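Local structure of response regulator (Helicobacter pylori, 2PLN) at residues 20-25 with 46-51; 32-37 with 118-123; 64-69 with 85-90; 91-96 with 110-115. The protein probably regulates transcription as an orphan OmpR/PhoB-type response regulator that binds DNA, here represented by its N-terminal receiver domain. One frame throughout, in Å; residues are numbered along the deposited sequence.

Contact 1 of 4, residues 20-25 with 46-51; sequences RVLLIE and DVTESL
R20 reaches D46 with CG anti to its own backbone N and a bend at chi3 (-81°) that swings NE over, while D46 CG lies anti to its carbonyl carbon, beside its N. The two charged ends then close a salt bridge: NH1 donates to the syn lone pair of D46 OD2 at 2.9 Å. The carboxylate oxygen lies near the guanidinium plane, although the two planes are turned 48° apart. Strand segments 20-24 and 46-48 run parallel, their axes 17° apart. V21 O accepts from D46 N, L23 N donates to D46 O, L23 O accepts from T48 N, and E25 N donates to T48 O, the last at 2.9 Å. The side chains of L22, I24, D46 and T48 lie on one face, those of L23 and V47 on the other. On the first, I24 CG1 lies alongside T48 CG2 at 3.8 Å, both side chains pointing the same way, and I24 CG2 reaches L51 CA at the start of helix 51-60. On the second, L23 CD1 meets V47 CG2 at 3.9 Å, on the side where L23 also touches I34 and L38 of helix 28-40. T48 OG1 accepts from S50 N in an ST turn and is also hydrogen-bonded to D53, where the strand gives way to the helix capped by S50. This is the first beta-alpha-beta unit of a CheY-like receiver domain. Because D46 OD2 also binds R61 and the Y63 hydroxyl, the carboxylate is shared between two cations and would be expected to stay ionised.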
loop_
_atom_site.group_PDB
_atom_site.type_symbol
_atom_site.label_atom_id
_atom_site.label_comp_id
_atom_site.label_asym_id
_atom_site.label_seq_id
_atom_site.Cartn_x
_atom_site.Cartn_y
_atom_site.Cartn_z
ATOM N N ARG A 20 12.186 -14.384 -0.722
ATOM C CA ARG A 20 11.609 -15.065 -1.877
ATOM C C ARG A 20 10.174 -14.596 -2.103
ATOM O O ARG A 20 9.376 -14.530 -1.162
ATOM C CB ARG A 20 11.641 -16.582 -1.722
ATOM C CG ARG A 20 11.412 -17.308 -3.091
ATOM C CD ARG A 20 11.039 -18.806 -3.014
ATOM N NE ARG A 20 12.224 -19.563 -2.837
ATOM C CZ ARG A 20 12.811 -20.334 -3.748
ATOM N NH1 ARG A 20 12.281 -20.608 -4.937
ATOM N NH2 ARG A 20 13.933 -20.889 -3.401
ATOM N N VAL A 21 9.853 -14.286 -3.359
ATOM C CA VAL A 21 8.509 -13.771 -3.716
ATOM C C VAL A 21 7.785 -14.766 -4.650
ATOM O O VAL A 21 8.395 -15.263 -5.595
ATOM C CB VAL A 21 8.643 -12.419 -4.451
ATOM C CG1 VAL A 21 7.282 -11.992 -5.012
ATOM C CG2 VAL A 21 9.287 -11.339 -3.515
ATOM N N LEU A 22 6.510 -15.066 -4.368
ATOM C CA LEU A 22 5.688 -15.839 -5.280
ATOM C C LEU A 22 4.787 -14.912 -6.113
ATOM O O LEU A 22 4.098 -14.054 -5.566
ATOM C CB LEU A 22 4.814 -16.822 -4.507
ATOM C CG LEU A 22 3.867 -17.688 -5.341
ATOM C CD1 LEU A 22 4.625 -18.617 -6.362
ATOM C CD2 LEU A 22 2.917 -18.508 -4.440
ATOM N N LEU A 23 4.789 -15.098 -7.428
ATOM C CA LEU A 23 3.969 -14.250 -8.302
ATOM C C LEU A 23 2.976 -15.154 -8.966
ATOM O O LEU A 23 3.373 -16.043 -9.723
ATOM C CB LEU A 23 4.823 -13.545 -9.383
ATOM C CG LEU A 23 5.941 -12.602 -8.923
ATOM C CD1 LEU A 23 6.950 -12.199 -10.054
ATOM C CD2 LEU A 23 5.380 -11.352 -8.202
ATOM N N ILE A 24 1.694 -14.963 -8.658
ATOM C CA ILE A 24 0.636 -15.697 -9.368
ATOM C C ILE A 24 0.103 -14.789 -10.460
ATOM O O ILE A 24 -0.573 -13.822 -10.191
ATOM C CB ILE A 24 -0.454 -16.210 -8.416
ATOM C CG1 ILE A 24 0.187 -17.139 -7.348
ATOM C CG2 ILE A 24 -1.607 -16.920 -9.236
ATOM C CD1 ILE A 24 -0.656 -17.394 -6.101
ATOM N N GLU A 25 0.437 -15.118 -11.702
ATOM C CA GLU A 25 0.248 -14.210 -12.823
ATOM C C GLU A 25 0.145 -15.032 -14.122
ATOM O O GLU A 25 1.077 -15.775 -14.496
ATOM C CB GLU A 25 1.413 -13.222 -12.883
ATOM C CG GLU A 25 1.386 -12.266 -14.081
ATOM C CD GLU A 25 0.040 -11.538 -14.246
ATOM O OE1 GLU A 25 -0.684 -11.860 -15.223
ATOM O OE2 GLU A 25 -0.309 -10.657 -13.403
ATOM N N ASP A 46 9.438 -16.734 -7.882
ATOM C CA ASP A 46 8.841 -17.798 -8.696
ATOM C C ASP A 46 7.573 -17.290 -9.313
ATOM O O ASP A 46 6.719 -16.763 -8.596
ATOM C CB ASP A 46 8.474 -19.011 -7.840
ATOM C CG ASP A 46 9.679 -19.663 -7.204
ATOM O OD1 ASP A 46 10.730 -19.677 -7.850
ATOM O OD2 ASP A 46 9.669 -20.158 -6.053
ATOM N N VAL A 47 7.427 -17.496 -10.623
ATOM C CA VAL A 47 6.191 -17.153 -11.322
ATOM C C VAL A 47 5.393 -18.424 -11.576
ATOM O O VAL A 47 5.940 -19.433 -12.017
ATOM C CB VAL A 47 6.432 -16.432 -12.677
ATOM C CG1 VAL A 47 5.116 -16.032 -13.316
ATOM C CG2 VAL A 47 7.288 -15.181 -12.479
ATOM N N THR A 48 4.104 -18.372 -11.266
ATOM C CA THR A 48 3.185 -19.425 -11.680
ATOM C C THR A 48 1.923 -18.828 -12.279
ATOM O O THR A 48 1.470 -17.774 -11.865
ATOM C CB THR A 48 2.894 -20.434 -10.526
ATOM O OG1 THR A 48 1.986 -21.435 -11.008
ATOM C CG2 THR A 48 2.135 -19.775 -9.349
ATOM N N GLU A 49 1.373 -19.496 -13.279
ATOM C CA GLU A 49 0.125 -19.075 -13.902
ATOM C C GLU A 49 -1.100 -19.665 -13.202
ATOM O O GLU A 49 -2.264 -19.356 -13.551
ATOM C CB GLU A 49 0.151 -19.547 -15.366
ATOM C CG GLU A 49 0.648 -20.991 -15.536
ATOM C CD GLU A 49 2.142 -21.185 -15.197
ATOM O OE1 GLU A 49 3.000 -20.491 -15.779
ATOM O OE2 GLU A 49 2.482 -22.030 -14.353
ATOM N N SER A 50 -0.858 -20.537 -12.229
ATOM C CA SER A 50 -1.938 -21.260 -11.579
ATOM C C SER A 50 -2.059 -20.909 -10.102
ATOM O O SER A 50 -1.101 -21.025 -9.330
ATOM C CB SER A 50 -1.743 -22.772 -11.784
ATOM O OG SER A 50 -2.408 -23.530 -10.777
ATOM N N LEU A 51 -3.243 -20.470 -9.702
ATOM C CA LEU A 51 -3.471 -20.185 -8.287
ATOM C C LEU A 51 -3.394 -21.453 -7.414
ATOM O O LEU A 51 -2.857 -21.394 -6.311
ATOM C CB LEU A 51 -4.787 -19.432 -8.075
ATOM C CG LEU A 51 -5.053 -18.969 -6.648
ATOM C CD1 LEU A 51 -5.807 -17.621 -6.630
ATOM C CD2 LEU A 51 -5.800 -20.056 -5.900
HETATM O O HOH W 1 2.982 -17.139 -16.252
#

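Contact 2 of 4, residues 32-37 with 118-123; sequences GEIEKG and RSIKAL
I34 and I120 mark the closest backbone approach of helix 28-40 to the first turn of helix 120-130, their CA atoms 6.2 Å apart. The sequence 32-37 is wholly helical, with G37 N bonded to E33 O one turn back. The other helix starts after S119, whose OG caps it by accepting from A122 N at 3.0 Å. No hydrogen bond passes between the helices, so the join is made by aliphatic groups. I120 carries most of it. Its CG1 stands anti to the carbonyl carbon, which leaves CG2 anti to the backbone N. I120 CD1 presses on I34 CG1 at 3.7 Å, the two side chains crossing at about a right angle, and also comes within 4.0 Å of E33 CB. These are the helices that cover one face of the central parallel sheet in the CheY-like receiver fold, and I34 and L123 both also touch M67 of that sheet, as well as Y117. CG2 of I120 lies 3.8 Å from G37 CA, where glycine has no side chain to intervene, and near E33 O. One turn further on, L123 CD2 meets I34 CG1 at 4.0 Å, again crossing it nearly perpendicularly. Just ahead of helix 120-130, R118 forms a salt bridge with E101 of the second subunit, and S119 OG a hydrogen bond with S98 of that subunit.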
loop_
_atom_site.group_PDB
_atom_site.type_symbol
_atom_site.label_atom_id
_atom_site.label_comp_id
_atom_site.label_asym_id
_atom_site.label_seq_id
_atom_site.Cartn_x
_atom_site.Cartn_y
_atom_site.Cartn_z
ATOM N N GLY A 32 7.514 -12.615 -16.099
ATOM C CA GLY A 32 8.962 -12.532 -16.327
ATOM C C GLY A 32 9.590 -11.171 -16.077
ATOM O O GLY A 32 10.660 -11.065 -15.473
ATOM N N GLU A 33 8.934 -10.124 -16.556
ATOM C CA GLU A 33 9.384 -8.766 -16.343
ATOM C C GLU A 33 9.423 -8.407 -14.863
ATOM O O GLU A 33 10.370 -7.775 -14.413
ATOM C CB GLU A 33 8.473 -7.797 -17.087
ATOM C CG GLU A 33 8.755 -7.723 -18.584
ATOM C CD GLU A 33 7.584 -7.142 -19.374
ATOM O OE1 GLU A 33 6.491 -6.956 -18.805
ATOM O OE2 GLU A 33 7.735 -6.891 -20.592
ATOM N N ILE A 34 8.435 -8.880 -14.100
ATOM C CA ILE A 34 8.427 -8.577 -12.648
ATOM C C ILE A 34 9.541 -9.352 -11.934
ATOM O O ILE A 34 10.271 -8.786 -11.132
ATOM C CB ILE A 34 7.049 -8.883 -12.012
ATOM C CG1 ILE A 34 5.926 -8.101 -12.726
ATOM C CG2 ILE A 34 7.077 -8.582 -10.501
ATOM C CD1 ILE A 34 4.564 -8.633 -12.383
ATOM N N GLU A 35 9.664 -10.654 -12.231
ATOM C CA GLU A 35 10.780 -11.454 -11.688
ATOM C C GLU A 35 12.157 -10.802 -11.941
ATOM O O GLU A 35 12.975 -10.667 -11.007
ATOM C CB GLU A 35 10.761 -12.858 -12.259
ATOM C CG GLU A 35 11.936 -13.680 -11.763
ATOM C CD GLU A 35 11.862 -15.118 -12.213
ATOM O OE1 GLU A 35 12.846 -15.855 -12.001
ATOM O OE2 GLU A 35 10.826 -15.510 -12.762
ATOM N N LYS A 36 12.418 -10.406 -13.187
ATOM C CA LYS A 36 13.682 -9.716 -13.523
ATOM C C LYS A 36 13.858 -8.424 -12.709
ATOM O O LYS A 36 14.946 -8.141 -12.205
ATOM C CB LYS A 36 13.746 -9.429 -15.042
ATOM C CG LYS A 36 15.046 -8.790 -15.558
ATOM C CD LYS A 36 15.084 -8.778 -17.119
ATOM C CE LYS A 36 15.604 -7.460 -17.701
ATOM N NZ LYS A 36 15.519 -7.413 -19.214
ATOM N N GLY A 37 12.783 -7.638 -12.581
ATOM C CA GLY A 37 12.808 -6.417 -11.767
ATOM C C GLY A 37 13.125 -6.721 -10.322
ATOM O O GLY A 37 13.919 -6.023 -9.665
ATOM N N ARG A 118 2.233 0.956 -12.807
ATOM C CA ARG A 118 2.838 2.250 -13.162
ATOM C C ARG A 118 4.133 2.030 -13.942
ATOM O O ARG A 118 4.419 2.718 -14.940
ATOM C CB ARG A 118 3.089 3.107 -11.912
ATOM C CG ARG A 118 3.198 4.602 -12.203
ATOM C CD ARG A 118 2.772 5.525 -11.065
ATOM N NE ARG A 118 1.316 5.670 -10.966
ATOM C CZ ARG A 118 0.554 5.041 -10.070
ATOM N NH1 ARG A 118 1.104 4.222 -9.185
ATOM N NH2 ARG A 118 -0.761 5.228 -10.045
ATOM N N SER A 119 4.902 1.052 -13.478
ATOM C CA SER A 119 6.172 0.632 -14.062
ATOM C C SER A 119 6.654 -0.532 -13.231
ATOM O O SER A 119 6.235 -0.690 -12.054
ATOM C CB SER A 119 7.221 1.767 -14.078
ATOM O OG SER A 119 7.987 1.898 -12.892
ATOM N N ILE A 120 7.538 -1.337 -13.815
ATOM C CA ILE A 120 8.209 -2.395 -13.030
ATOM C C ILE A 120 8.980 -1.807 -11.833
ATOM O O ILE A 120 8.856 -2.329 -10.718
ATOM C CB ILE A 120 9.112 -3.276 -13.935
ATOM C CG1 ILE A 120 8.270 -4.040 -14.961
ATOM C CG2 ILE A 120 10.061 -4.148 -13.073
ATOM C CD1 ILE A 120 7.297 -5.066 -14.426
ATOM N N LYS A 121 9.732 -0.705 -12.034
ATOM C CA LYS A 121 10.509 -0.102 -10.951
ATOM C C LYS A 121 9.622 0.387 -9.774
ATOM O O LYS A 121 9.975 0.204 -8.622
ATOM C CB LYS A 121 11.408 1.055 -11.462
ATOM C CG LYS A 121 12.754 0.588 -12.056
ATOM C CD LYS A 121 13.644 1.791 -12.427
ATOM C CE LYS A 121 14.685 1.359 -13.470
ATOM N NZ LYS A 121 15.551 2.507 -13.905
ATOM N N ALA A 122 8.496 1.009 -10.094
ATOM C CA ALA A 122 7.529 1.460 -9.084
ATOM C C ALA A 122 6.890 0.254 -8.369
ATOM O O ALA A 122 6.680 0.296 -7.152
ATOM C CB ALA A 122 6.453 2.321 -9.734
ATOM N N LEU A 123 6.531 -0.786 -9.122
ATOM C CA LEU A 123 5.985 -2.003 -8.507
ATOM C C LEU A 123 7.010 -2.651 -7.555
ATOM O O LEU A 123 6.679 -3.038 -6.433
ATOM C CB LEU A 123 5.551 -2.996 -9.593
ATOM C CG LEU A 123 5.125 -4.376 -9.083
ATOM C CD1 LEU A 123 3.998 -4.252 -8.005
ATOM C CD2 LEU A 123 4.690 -5.198 -10.300
#

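Contact 3 of 4, residues 64-69 with 85-90; sequences DLVMVS and SSIVVL
L65 is in parallel register with V88, V66 with V89 and M67 with L90 in strands 65-68 and 88-93. Backbone hydrogen bonds come first: V66 N donates to V88 O, L90 N to V66 O and V68 N to L90 O. The entry bond is longer, V88 N to D64 O at 3.1 Å, with the donor tilted 30° from the carbonyl plane. A water also donates to D64 O, at 2.6 Å, and bridges it to S86 O, so this carbonyl oxygen serves two donors. The apolar contacts fall on both faces. With L65, V88, M67 and L90 on one face, L65 CD1 touches V88 CG1 at 3.6 Å while its other branch, CD2, meets L90 CD1, the two leucines crossing at about a right angle. M67, present as selenomethionine, lays CG against L90 CB at 3.9 Å before its chain bends at chi3 (55°) and carries CE away toward L23 and L123. On the opposite face V66 CG1 lies beside V89 CG2 at 3.8 Å, where V89 also touches V77, I80 and K81 of helix 73-83. D64 OD2 accepts from R20 N; D64 is a predicted phosphorylation site, here unmodified, but it lies before strand 65-68, whereas CheY-like receivers carry the acceptor at the strand's C-terminal end, so the prediction is doubtful. Strand, helix 73-83 and strand form the central beta-alpha-beta crossover of a CheY-like receiver domain.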
loop_
_atom_site.group_PDB
_atom_site.type_symbol
_atom_site.label_atom_id
_atom_site.label_comp_id
_atom_site.label_asym_id
_atom_site.label_seq_id
_atom_site.Cartn_x
_atom_site.Cartn_y
_atom_site.Cartn_z
ATOM N N ASP A 64 8.241 -15.007 1.467
ATOM C CA ASP A 64 8.068 -13.844 2.346
ATOM C C ASP A 64 6.878 -13.011 1.886
ATOM O O ASP A 64 6.283 -12.289 2.678
ATOM C CB ASP A 64 9.351 -13.015 2.312
ATOM C CG ASP A 64 10.559 -13.828 2.775
ATOM O OD1 ASP A 64 10.709 -14.009 4.007
ATOM O OD2 ASP A 64 11.386 -14.339 1.999
ATOM N N LEU A 65 6.550 -13.113 0.592
ATOM C CA LEU A 65 5.488 -12.285 -0.029
ATOM C C LEU A 65 4.890 -13.004 -1.230
ATOM O O LEU A 65 5.605 -13.719 -1.956
ATOM C CB LEU A 65 6.091 -10.950 -0.482
ATOM C CG LEU A 65 5.092 -9.893 -1.002
ATOM C CD1 LEU A 65 5.523 -8.465 -0.684
ATOM C CD2 LEU A 65 4.855 -10.060 -2.528
ATOM N N VAL A 66 3.581 -12.860 -1.426
ATOM C CA VAL A 66 2.904 -13.389 -2.630
ATOM C C VAL A 66 2.127 -12.242 -3.222
ATOM O O VAL A 66 1.478 -11.473 -2.492
ATOM C CB VAL A 66 1.925 -14.600 -2.355
ATOM C CG1 VAL A 66 0.873 -14.292 -1.257
ATOM C CG2 VAL A 66 1.246 -15.085 -3.665
HETATM N N MSE A 67 2.216 -12.113 -4.545
HETATM C CA MSE A 67 1.330 -11.225 -5.269
HETATM C C MSE A 67 0.449 -12.043 -6.192
HETATM O O MSE A 67 0.941 -12.864 -6.973
HETATM C CB MSE A 67 2.099 -10.178 -6.076
HETATM C CG MSE A 67 1.140 -9.123 -6.624
HETATM SE SE MSE A 67 1.994 -7.518 -7.256
HETATM C CE MSE A 67 3.229 -8.308 -8.506
ATOM N N VAL A 68 -0.855 -11.841 -6.092
ATOM C CA VAL A 68 -1.800 -12.687 -6.822
ATOM C C VAL A 68 -2.718 -11.827 -7.676
ATOM O O VAL A 68 -3.283 -10.842 -7.194
ATOM C CB VAL A 68 -2.602 -13.622 -5.866
ATOM C CG1 VAL A 68 -3.289 -12.854 -4.701
ATOM C CG2 VAL A 68 -3.634 -14.458 -6.623
ATOM N N SER A 69 -2.805 -12.191 -8.949
ATOM C CA SER A 69 -3.817 -11.687 -9.889
ATOM C C SER A 69 -4.535 -12.909 -10.357
ATOM O O SER A 69 -3.941 -13.759 -11.025
ATOM C CB SER A 69 -3.185 -11.042 -11.116
ATOM O OG SER A 69 -2.173 -10.154 -10.750
ATOM N N SER A 85 0.327 -16.768 8.263
ATOM C CA SER A 85 -0.039 -15.414 8.698
ATOM C C SER A 85 1.015 -14.325 8.470
ATOM O O SER A 85 0.662 -13.172 8.189
ATOM C CB SER A 85 -0.523 -15.408 10.147
ATOM O OG SER A 85 -0.039 -16.551 10.842
ATOM N N SER A 86 2.299 -14.686 8.570
ATOM C CA SER A 86 3.364 -13.709 8.386
ATOM C C SER A 86 3.712 -13.413 6.921
ATOM O O SER A 86 4.523 -12.528 6.642
ATOM C CB SER A 86 4.626 -14.176 9.119
ATOM O OG SER A 86 5.038 -15.408 8.569
ATOM N N ILE A 87 3.127 -14.140 5.980
ATOM C CA ILE A 87 3.409 -13.856 4.589
ATOM C C ILE A 87 2.627 -12.604 4.166
ATOM O O ILE A 87 1.455 -12.464 4.485
ATOM C CB ILE A 87 3.108 -15.069 3.668
ATOM C CG1 ILE A 87 3.842 -16.335 4.179
ATOM C CG2 ILE A 87 3.497 -14.717 2.241
ATOM C CD1 ILE A 87 3.737 -17.567 3.282
ATOM N N VAL A 88 3.313 -11.693 3.489
ATOM C CA VAL A 88 2.697 -10.478 2.987
ATOM C C VAL A 88 1.919 -10.882 1.737
ATOM O O VAL A 88 2.440 -11.617 0.884
ATOM C CB VAL A 88 3.777 -9.428 2.648
ATOM C CG1 VAL A 88 3.168 -8.181 2.056
ATOM C CG2 VAL A 88 4.602 -9.073 3.909
ATOM N N VAL A 89 0.688 -10.386 1.623
ATOM C CA VAL A 89 -0.165 -10.703 0.500
ATOM C C VAL A 89 -0.585 -9.430 -0.243
ATOM O O VAL A 89 -1.179 -8.510 0.351
ATOM C CB VAL A 89 -1.425 -11.470 0.970
ATOM C CG1 VAL A 89 -2.353 -11.708 -0.195
ATOM C CG2 VAL A 89 -1.030 -12.784 1.709
ATOM N N LEU A 90 -0.277 -9.387 -1.533
ATOM C CA LEU A 90 -0.636 -8.244 -2.410
ATOM C C LEU A 90 -1.588 -8.760 -3.456
ATOM O O LEU A 90 -1.327 -9.792 -4.089
ATOM C CB LEU A 90 0.596 -7.644 -3.110
ATOM C CG LEU A 90 1.881 -7.413 -2.288
ATOM C CD1 LEU A 90 2.920 -6.627 -3.100
ATOM C CD2 LEU A 90 1.569 -6.672 -0.935
HETATM O O HOH W 2 6.750 -11.937 5.209
#

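Contact 4 of 4, residues 91-96 with 110-115; sequences VSSDNP and DDYIAK
Y112 OH is gripped by E100 OE1 and T97 N while resting 3.0 Å from P96 CA and 3.6 Å from S93 CB, fixing the tip of the ring over the turn that leaves strand 88-93. In the CheY-like receiver fold this is the last strand pair, 88-93 beside the edge strand 111-114. The ring starts from CG anti to the backbone N (chi1 -177°), and V91 CG1 approaches it obliquely, 3.7 Å from Y112 CD2. The parallel backbones are joined by V91 N to D111 O, I113 N to V91 O, S93 N to I113 O and K115 N to S93 O, the last at 2.7 Å with its donor 42° out of the carbonyl plane. S93 OG accepts from N95 N in an ST turn and is also hydrogen-bonded to E100. D111 forms salt bridges with R126 and R130 of its own chain and with R126 of the second subunit, consistent with the helix-strand-helix dimer face (98-106, 111-114, 120-130) common in OmpR/PhoB receivers. K115 NZ forms a salt bridge with E25. On the opposite face from Y112, S92 OG, hydrogen-bonded to Y117 OH, lies unusually close to K115 CG (3.0 Å).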
loop_
_atom_site.group_PDB
_atom_site.type_symbol
_atom_site.label_atom_id
_atom_site.label_comp_id
_atom_site.label_asym_id
_atom_site.label_seq_id
_atom_site.Cartn_x
_atom_site.Cartn_y
_atom_site.Cartn_z
ATOM N N VAL A 91 -2.709 -8.074 -3.610
ATOM C CA VAL A 91 -3.713 -8.448 -4.612
ATOM C C VAL A 91 -3.548 -7.436 -5.719
ATOM O O VAL A 91 -3.531 -6.235 -5.472
ATOM C CB VAL A 91 -5.156 -8.343 -4.025
ATOM C CG1 VAL A 91 -6.205 -8.466 -5.111
ATOM C CG2 VAL A 91 -5.379 -9.420 -2.955
ATOM N N SER A 92 -3.432 -7.924 -6.948
ATOM C CA SER A 92 -3.340 -7.065 -8.111
ATOM C C SER A 92 -4.502 -7.424 -9.071
ATOM O O SER A 92 -4.834 -8.610 -9.245
ATOM C CB SER A 92 -1.929 -7.257 -8.691
ATOM O OG SER A 92 -1.847 -6.887 -10.039
ATOM N N SER A 93 -5.143 -6.415 -9.659
ATOM C CA SER A 93 -6.389 -6.633 -10.446
ATOM C C SER A 93 -6.427 -5.829 -11.763
ATOM O O SER A 93 -6.144 -4.648 -11.768
ATOM C CB SER A 93 -7.612 -6.297 -9.576
ATOM O OG SER A 93 -8.839 -6.545 -10.254
ATOM N N ASP A 94 -6.770 -6.489 -12.870
ATOM C CA ASP A 94 -6.980 -5.812 -14.166
ATOM C C ASP A 94 -8.407 -5.242 -14.279
ATOM O O ASP A 94 -8.746 -4.526 -15.248
ATOM C CB ASP A 94 -6.764 -6.811 -15.304
ATOM C CG ASP A 94 -7.677 -8.000 -15.179
ATOM O OD1 ASP A 94 -8.915 -7.789 -15.152
ATOM O OD2 ASP A 94 -7.263 -9.175 -15.049
ATOM N N ASN A 95 -9.265 -5.594 -13.323
ATOM C CA ASN A 95 -10.556 -4.914 -13.213
ATOM C C ASN A 95 -10.784 -4.436 -11.790
ATOM O O ASN A 95 -11.599 -5.025 -11.072
ATOM C CB ASN A 95 -11.726 -5.798 -13.666
ATOM C CG ASN A 95 -13.060 -5.017 -13.759
ATOM O OD1 ASN A 95 -13.096 -3.823 -14.109
ATOM N ND2 ASN A 95 -14.153 -5.701 -13.448
ATOM N N PRO A 96 -10.072 -3.369 -11.402
ATOM C CA PRO A 96 -10.141 -2.861 -10.045
ATOM C C PRO A 96 -11.495 -2.201 -9.786
ATOM O O PRO A 96 -11.997 -1.454 -10.628
ATOM C CB PRO A 96 -9.013 -1.813 -9.997
ATOM C CG PRO A 96 -8.845 -1.369 -11.388
ATOM C CD PRO A 96 -9.161 -2.566 -12.236
ATOM N N ASP A 110 -2.417 -6.971 2.237
ATOM C CA ASP A 110 -1.528 -5.894 2.619
ATOM C C ASP A 110 -1.536 -4.786 1.579
ATOM O O ASP A 110 -1.144 -3.645 1.873
ATOM C CB ASP A 110 -0.122 -6.457 2.822
ATOM C CG ASP A 110 -0.063 -7.405 3.981
ATOM O OD1 ASP A 110 -0.183 -6.910 5.124
ATOM O OD2 ASP A 110 0.046 -8.636 3.848
ATOM N N ASP A 111 -1.973 -5.109 0.359
ATOM C CA ASP A 111 -2.122 -4.076 -0.624
ATOM C C ASP A 111 -3.085 -4.519 -1.706
ATOM O O ASP A 111 -3.401 -5.719 -1.847
ATOM C CB ASP A 111 -0.741 -3.737 -1.222
ATOM C CG ASP A 111 -0.595 -2.259 -1.598
ATOM O OD1 ASP A 111 -1.626 -1.582 -1.896
ATOM O OD2 ASP A 111 0.530 -1.716 -1.644
ATOM N N TYR A 112 -3.559 -3.538 -2.458
ATOM C CA TYR A 112 -4.423 -3.751 -3.610
ATOM C C TYR A 112 -3.904 -2.843 -4.726
ATOM O O TYR A 112 -3.805 -1.614 -4.557
ATOM C CB TYR A 112 -5.867 -3.408 -3.240
ATOM C CG TYR A 112 -6.873 -3.664 -4.346
ATOM C CD1 TYR A 112 -7.344 -2.619 -5.127
ATOM C CD2 TYR A 112 -7.369 -4.962 -4.609
ATOM C CE1 TYR A 112 -8.302 -2.849 -6.155
ATOM C CE2 TYR A 112 -8.327 -5.185 -5.631
ATOM C CZ TYR A 112 -8.771 -4.131 -6.394
ATOM O OH TYR A 112 -9.710 -4.359 -7.432
ATOM N N ILE A 113 -3.558 -3.441 -5.866
ATOM C CA ILE A 113 -2.788 -2.712 -6.864
ATOM C C ILE A 113 -3.535 -2.867 -8.185
ATOM O O ILE A 113 -3.830 -3.976 -8.598
ATOM C CB ILE A 113 -1.347 -3.295 -6.962
ATOM C CG1 ILE A 113 -0.619 -3.199 -5.608
ATOM C CG2 ILE A 113 -0.521 -2.637 -8.116
ATOM C CD1 ILE A 113 0.533 -4.142 -5.509
ATOM N N ALA A 114 -3.887 -1.758 -8.827
ATOM C CA ALA A 114 -4.530 -1.844 -10.139
ATOM C C ALA A 114 -3.507 -2.218 -11.202
ATOM O O ALA A 114 -2.361 -1.754 -11.168
ATOM C CB ALA A 114 -5.181 -0.519 -10.509
ATOM N N LYS A 115 -3.930 -3.087 -12.115
ATOM C CA LYS A 115 -3.194 -3.353 -13.343
ATOM C C LYS A 115 -3.870 -2.569 -14.466
ATOM O O LYS A 115 -5.105 -2.413 -14.456
ATOM C CB LYS A 115 -3.250 -4.833 -13.683
ATOM C CG LYS A 115 -2.475 -5.683 -12.710
ATOM C CD LYS A 115 -2.686 -7.153 -13.004
ATOM C CE LYS A 115 -1.721 -7.639 -14.037
ATOM N NZ LYS A 115 -2.100 -9.040 -14.404
#

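How the contacts relate
Contacts 1, 3 and 4 join neighbouring strands of one five-stranded parallel sheet: I24 N bonds to M67 O (2.8 Å) between contacts 1 and 3, and V68 O to S92 N (2.9 Å) between 3 and 4. Contact 2 lies across one face of that sheet. L23 CD1 meets I34 CG2 at 3.6 Å, and M67 CE reaches both L23 CD2 and L123 CD2. The centres of contacts 1 and 4 are about 15 Å apart, yet E25 OE2 and K115 NZ form a salt bridge of 2.6 Å. With S69 and S92 they lie where receiver domains usually keep their phosphorylation site. Contacts 2 and 4 both touch the second subunit.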